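Local coordinates for protein EreC (Klebsiella pneumoniae, PDB 6XCQ) that probably inactivates macrolide antibiotics such as erythromycin by hydrolysing the ester of their lactone ring, an esterase activity that confers resistance, at residues A[208-212]-A[213-217]; A[415-418]-A[419-423]; A[122-126]-A[127-131]. The protein carries 1 engineered substitution. All blocks are in the same frame, centred on the assembly; numbering follows the deposited sequence.

Interaction 1: A[208-212]-A[213-217]; sequences GEMET and AQQEK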
# COMPACT_ATOMS: atom_id res chain seq x y z
N GLY A 208 -10.63 -20.94 4.04
CA GLY A 208 -11.22 -22.03 3.29
C GLY A 208 -11.42 -23.30 4.09
O GLY A 208 -12.19 -24.17 3.66
N GLU A 209 -10.76 -23.43 5.24
CA GLU A 209 -10.99 -24.58 6.10
C GLU A 209 -12.24 -24.44 6.97
O GLU A 209 -12.71 -25.44 7.53
CB GLU A 209 -9.76 -24.81 6.98
CG GLU A 209 -8.63 -25.50 6.23
CD GLU A 209 -7.28 -25.34 6.89
OE1 GLU A 209 -6.25 -25.57 6.21
OE2 GLU A 209 -7.23 -24.96 8.09
N MET A 210 -12.79 -23.23 7.09
CA MET A 210 -14.05 -23.06 7.81
C MET A 210 -15.21 -23.58 6.98
O MET A 210 -15.20 -23.54 5.75
CB MET A 210 -14.28 -21.58 8.16
CG MET A 210 -13.25 -20.97 9.10
SD MET A 210 -13.55 -19.22 9.45
CE MET A 210 -15.25 -19.30 10.00
N GLU A 211 -16.24 -24.07 7.67
CA GLU A 211 -17.48 -24.41 7.00
C GLU A 211 -18.11 -23.16 6.41
O GLU A 211 -17.98 -22.06 6.95
CB GLU A 211 -18.45 -25.08 7.98
CG GLU A 211 -18.05 -26.49 8.38
CD GLU A 211 -18.13 -27.46 7.20
OE1 GLU A 211 -17.08 -27.99 6.78
OE2 GLU A 211 -19.25 -27.69 6.69
N THR A 212 -18.82 -23.33 5.29
CA THR A 212 -19.46 -22.19 4.64
C THR A 212 -20.42 -21.48 5.59
O THR A 212 -20.48 -20.24 5.60
CB THR A 212 -20.19 -22.65 3.38
OG1 THR A 212 -19.23 -23.12 2.42
CG2 THR A 212 -20.96 -21.51 2.77
N ALA A 213 -21.15 -22.23 6.40
CA ALA A 213 -22.12 -21.61 7.30
C ALA A 213 -21.44 -20.74 8.35
O ALA A 213 -21.96 -19.68 8.71
CB ALA A 213 -23.00 -22.66 7.96
N GLN A 214 -20.28 -21.17 8.87
CA GLN A 214 -19.58 -20.30 9.81
C GLN A 214 -19.01 -19.06 9.12
O GLN A 214 -18.96 -17.99 9.74
CB GLN A 214 -18.46 -21.03 10.54
CG GLN A 214 -18.43 -22.52 10.36
CD GLN A 214 -17.31 -23.15 11.16
OE1 GLN A 214 -16.37 -23.73 10.61
NE2 GLN A 214 -17.40 -23.03 12.48
N GLN A 215 -18.57 -19.19 7.87
CA GLN A 215 -18.12 -18.02 7.12
C GLN A 215 -19.25 -17.00 6.97
O GLN A 215 -19.08 -15.81 7.24
CB GLN A 215 -17.61 -18.42 5.74
CG GLN A 215 -16.35 -19.31 5.73
CD GLN A 215 -16.00 -19.83 4.33
OE1 GLN A 215 -16.85 -19.86 3.43
NE2 GLN A 215 -14.75 -20.24 4.14
N GLU A 216 -20.41 -17.47 6.52
CA GLU A 216 -21.54 -16.59 6.29
C GLU A 216 -22.10 -16.04 7.60
O GLU A 216 -22.52 -14.89 7.65
CB GLU A 216 -22.60 -17.31 5.48
CG GLU A 216 -22.18 -17.37 4.02
CD GLU A 216 -23.00 -18.32 3.19
OE1 GLU A 216 -23.81 -19.08 3.75
OE2 GLU A 216 -22.82 -18.29 1.95
N LYS A 217 -22.09 -16.85 8.66
CA LYS A 217 -22.45 -16.35 9.97
C LYS A 217 -21.53 -15.22 10.41
O LYS A 217 -21.97 -14.24 11.03
CB LYS A 217 -22.44 -17.47 11.00
CG LYS A 217 -22.75 -17.01 12.42
CD LYS A 217 -22.68 -18.16 13.40
CE LYS A 217 -23.85 -19.11 13.20
NZ LYS A 217 -25.15 -18.45 13.51
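Gln215 reaches back from the first turn of helix 212-231 over the residues that lead into it. Its CB lies 3.4 Å from Thr212 O, and CG, set beside its own backbone N (chi1 -64°), comes within 3.4 Å of Glu211 O. CG also meets Met210 CB at 3.9 Å. The chain then runs on extended, CD passing Glu211 O and Met210 O, before the amide divides its contacts: OE1 rests 3.7 Å from Thr212 CA, while NE2 lies near Gly208 and donates to Trp207 O. One side chain thus joins the start of this helix to the end of helix 200-208. Glu211 is the N-cap, and the helical bonding opens there, Gln215 N donating to Glu211 O at 3.1 Å and Glu216 N to Thr212 O. In one of the two conformers of Gln214, OE1 accepts from Glu211 N at 3.0 Å, in the carbonyl plane and on a lone pair. This tentative bond is one half of a capping box; the Glu211 side chain turns away and does not supply the other. The CB of Gln214 touches the CE of Met210 at 3.7 Å, and the buried Met210 side chain, bent at chi3 (53°), also touches Ser194 and Ile195. Thr212 and Glu216 lie alongside each other, CG2 of Thr212 being 3.8 Å from Glu216 OE2.

Interaction 2: A[415-418]-A[419-423]; sequences TNLS and EAFDA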
# COMPACT_ATOMS: atom_id res chain seq x y z
N THR A 415 -1.57 0.03 -20.88
CA THR A 415 -2.58 1.03 -20.57
C THR A 415 -2.23 2.29 -21.35
O THR A 415 -1.26 2.32 -22.12
CB THR A 415 -2.65 1.28 -19.05
OG1 THR A 415 -3.79 2.08 -18.71
CG2 THR A 415 -1.39 1.96 -18.60
N ASN A 416 -3.05 3.32 -21.19
CA ASN A 416 -2.70 4.67 -21.63
C ASN A 416 -1.89 5.30 -20.51
O ASN A 416 -2.45 5.70 -19.48
CB ASN A 416 -3.95 5.51 -21.93
CG ASN A 416 -3.62 6.92 -22.41
OD1 ASN A 416 -2.72 7.59 -21.89
ND2 ASN A 416 -4.35 7.36 -23.42
N LEU A 417 -0.58 5.42 -20.71
CA LEU A 417 0.30 5.82 -19.62
C LEU A 417 0.18 7.31 -19.28
O LEU A 417 0.54 7.69 -18.16
CB LEU A 417 1.75 5.43 -19.94
CG LEU A 417 1.96 3.91 -19.95
CD1 LEU A 417 3.20 3.54 -20.75
CD2 LEU A 417 2.07 3.34 -18.53
N SER A 418 -0.31 8.14 -20.19
CA SER A 418 -0.57 9.54 -19.83
C SER A 418 -1.73 9.65 -18.85
O SER A 418 -1.73 10.52 -17.97
CB SER A 418 -0.86 10.37 -21.08
OG SER A 418 -1.96 9.84 -21.80
N GLU A 419 -2.73 8.79 -18.99
CA GLU A 419 -3.85 8.79 -18.06
C GLU A 419 -3.54 7.99 -16.81
O GLU A 419 -4.11 8.26 -15.74
CB GLU A 419 -5.07 8.20 -18.75
CG GLU A 419 -5.46 8.97 -19.99
CD GLU A 419 -6.89 8.71 -20.36
OE1 GLU A 419 -7.64 9.69 -20.58
OE2 GLU A 419 -7.26 7.52 -20.44
N ALA A 420 -2.65 7.00 -16.92
CA ALA A 420 -2.42 6.05 -15.83
C ALA A 420 -1.53 6.63 -14.75
O ALA A 420 -1.76 6.39 -13.55
CB ALA A 420 -1.82 4.76 -16.39
N PHE A 421 -0.49 7.38 -15.13
CA PHE A 421 0.45 7.95 -14.18
C PHE A 421 0.75 9.39 -14.56
O PHE A 421 0.61 9.78 -15.72
CB PHE A 421 1.76 7.14 -14.14
CG PHE A 421 1.55 5.73 -13.70
CD1 PHE A 421 1.43 5.42 -12.35
CD2 PHE A 421 1.41 4.71 -14.63
CE1 PHE A 421 1.22 4.11 -11.94
CE2 PHE A 421 1.19 3.41 -14.22
CZ PHE A 421 1.09 3.12 -12.86
N ASP A 422 1.18 10.18 -13.58
CA ASP A 422 1.60 11.55 -13.83
C ASP A 422 3.07 11.66 -14.18
O ASP A 422 3.45 12.53 -14.96
CB ASP A 422 1.29 12.44 -12.63
CG ASP A 422 -0.20 12.59 -12.37
OD1 ASP A 422 -0.85 13.44 -13.02
OD2 ASP A 422 -0.74 11.83 -11.53
N ALA A 423 3.92 10.78 -13.62
CA ALA A 423 5.35 10.77 -13.93
C ALA A 423 5.86 9.35 -13.79
O ALA A 423 5.18 8.48 -13.23
CB ALA A 423 6.14 11.72 -13.02
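Ala420 makes two close contacts in the short helix 417-420: its CB touches Thr415 CG2 at 3.6 Å, and its N donates to Asn416 O at 2.9 Å. Thr415 places CG2 there by setting it between its backbone N and carbonyl carbon, while OG1, anti to the backbone N (chi1 -170°), bonds to Thr313. This is the close-packed flank. It continues where Leu417 CD2 comes up to the edge of the Phe421 ring, 4.2 Å from the ring's CD2, with both side chains resting on Met406 of strand 405-408. Phe421 N still donates to Leu417 O at 3.2 Å as the chain leaves helical geometry and heads for strand 423-427. The face carrying Asn416 and Glu419 is looser, and both residues are exposed. There Asn416, the N-cap, runs its amide across the Glu419 side chain, the OD1 of Asn416 lying 3.6 Å from Glu419 CG and the amide and carboxylate planes standing 37° apart. OD1 of Asn416 accepts from Glu419 N at 3.1 Å, with the donor 49° out of the amide plane, and only weakly from Ser418 N. A single side-chain oxygen therefore serves two backbone N-H groups of the first turn, as an Asx N-cap does, and its partial negative charge would be expected to compensate N-H groups that have no helical acceptor at the start of so short a helix.

Interaction 3: A[122-126]-A[127-131]; sequences RFSDP and LTFSL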
# COMPACT_ATOMS: atom_id res chain seq x y z
N ARG A 122 11.02 -5.53 16.45
CA ARG A 122 10.13 -5.60 17.61
C ARG A 122 8.77 -4.98 17.34
O ARG A 122 7.82 -5.24 18.09
CB ARG A 122 10.76 -4.90 18.81
CG ARG A 122 12.07 -5.50 19.27
CD ARG A 122 11.86 -6.46 20.43
NE ARG A 122 13.02 -7.33 20.65
CZ ARG A 122 14.17 -6.93 21.19
NH1 ARG A 122 15.16 -7.80 21.34
NH2 ARG A 122 14.33 -5.67 21.57
N PHE A 123 8.65 -4.17 16.29
CA PHE A 123 7.44 -3.39 16.05
C PHE A 123 6.74 -3.78 14.76
O PHE A 123 5.82 -3.08 14.33
CB PHE A 123 7.77 -1.89 15.99
CG PHE A 123 8.37 -1.35 17.25
CD1 PHE A 123 9.73 -1.47 17.50
CD2 PHE A 123 7.56 -0.73 18.21
CE1 PHE A 123 10.28 -0.97 18.66
CE2 PHE A 123 8.12 -0.23 19.38
CZ PHE A 123 9.48 -0.35 19.61
N SER A 124 7.14 -4.89 14.13
CA SER A 124 6.67 -5.18 12.79
C SER A 124 6.50 -6.68 12.61
O SER A 124 7.21 -7.47 13.24
CB SER A 124 7.65 -4.63 11.75
OG SER A 124 8.94 -5.17 11.97
N ASP A 125 5.58 -7.04 11.74
CA ASP A 125 5.35 -8.42 11.37
C ASP A 125 6.20 -8.76 10.15
O ASP A 125 6.75 -7.87 9.50
CB ASP A 125 3.86 -8.63 11.13
CG ASP A 125 3.02 -8.17 12.33
OD1 ASP A 125 3.24 -8.72 13.43
OD2 ASP A 125 2.17 -7.26 12.17
N PRO A 126 6.36 -10.05 9.83
CA PRO A 126 7.29 -10.43 8.74
C PRO A 126 7.02 -9.77 7.38
O PRO A 126 7.97 -9.27 6.76
CB PRO A 126 7.13 -11.95 8.67
CG PRO A 126 6.78 -12.35 10.08
CD PRO A 126 5.98 -11.21 10.67
N LEU A 127 5.79 -9.77 6.88
CA LEU A 127 5.57 -9.19 5.55
C LEU A 127 5.81 -7.68 5.56
O LEU A 127 6.49 -7.15 4.66
CB LEU A 127 4.16 -9.51 5.05
CG LEU A 127 3.77 -8.90 3.70
CD1 LEU A 127 4.62 -9.47 2.53
CD2 LEU A 127 2.28 -9.12 3.44
N THR A 128 5.29 -6.98 6.58
CA THR A 128 5.54 -5.55 6.70
C THR A 128 7.04 -5.25 6.74
O THR A 128 7.51 -4.31 6.09
CB THR A 128 4.87 -5.02 7.96
OG1 THR A 128 3.45 -5.22 7.85
CG2 THR A 128 5.19 -3.55 8.16
N PHE A 129 7.79 -6.05 7.49
CA PHE A 129 9.24 -5.87 7.58
C PHE A 129 9.92 -5.99 6.21
O PHE A 129 10.77 -5.17 5.86
CB PHE A 129 9.80 -6.88 8.59
CG PHE A 129 11.28 -6.75 8.83
CD1 PHE A 129 11.76 -5.83 9.75
CD2 PHE A 129 12.19 -7.55 8.15
CE1 PHE A 129 13.13 -5.70 9.99
CE2 PHE A 129 13.56 -7.43 8.37
CZ PHE A 129 14.03 -6.51 9.29
N SER A 130 9.54 -6.99 5.41
CA SER A 130 10.19 -7.17 4.12
C SER A 130 9.73 -6.13 3.10
O SER A 130 10.53 -5.70 2.25
CB SER A 130 9.91 -8.57 3.58
OG SER A 130 10.35 -9.56 4.49
N LEU A 131 8.47 -5.71 3.16
CA LEU A 131 7.96 -4.74 2.19
C LEU A 131 8.54 -3.35 2.43
O LEU A 131 8.86 -2.63 1.48
CB LEU A 131 6.44 -4.66 2.27
CG LEU A 131 5.66 -5.76 1.54
CD1 LEU A 131 4.22 -5.68 1.97
CD2 LEU A 131 5.80 -5.57 0.04
O HOH W 1 3.49 -5.14 10.85
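Pro126 and Phe129 carry the start of helix 126-146, with Asp125 as N-cap and the proline as first helical residue, a position where its missing N-H costs no helical bond. The carbonyl oxygen of Pro126 takes two bonds, one of them weak: Ser130 N donates to Pro126 O at 3.1 Å, and Ser130 OG adds the weak bond to the same oxygen at 3.3 Å. Phe129 N donates to Asp125 O at 2.9 Å. The CB of Phe129 lies close to both carbonyl oxygens, 3.3 Å from Asp125 O and 3.5 Å from Pro126 O, and because CG stands anti to the backbone N (chi1 -177°) the ring is carried away from the proline, leaving its CD1 edge beside Ser124. In one of the two conformers of Ser124, OG approaches the edge of that ring near its plane, 3.6 Å from Phe129 CD1, while its hydrogen bond goes to Leu120 O. Ser124 also rests on Leu107 of helix 101-112, which Thr128 touches as well, so the incoming loop and the new helix lean on one neighbour. The Asp125 side chain makes no capping bond to the helix. Its OD2 accepts from Gln103 NE2 and, at 2.8 Å, from a water that takes the N-H of Asp125 and is hydrogen-bonded at 3.0 Å to Thr128 OG1, itself bonded to Asn159 ND2.

Each contact includes the start of a helix, with an N-cap at Asp125, Glu211 and Asn416; interaction 2 spans a whole short one. Interaction 3 comes first along the chain, opening helix 126-146; interaction 1 follows between helices 200-208 and 212-231, and interaction 2 last, in helix 417-420 before strand 423-427 of the mixed eight-stranded sheet. None touches another: the centres of 1 and 3 are 29 Å apart, those of 2 and 3 31 Å, and those of 1 and 2 41 Å. Interactions 2 and 3 lie on opposite sides of the chain's centre, whereas interaction 1 is on the surface of the helical part. These separate helix starts are finished differently, only Asn416 capping with its side chain.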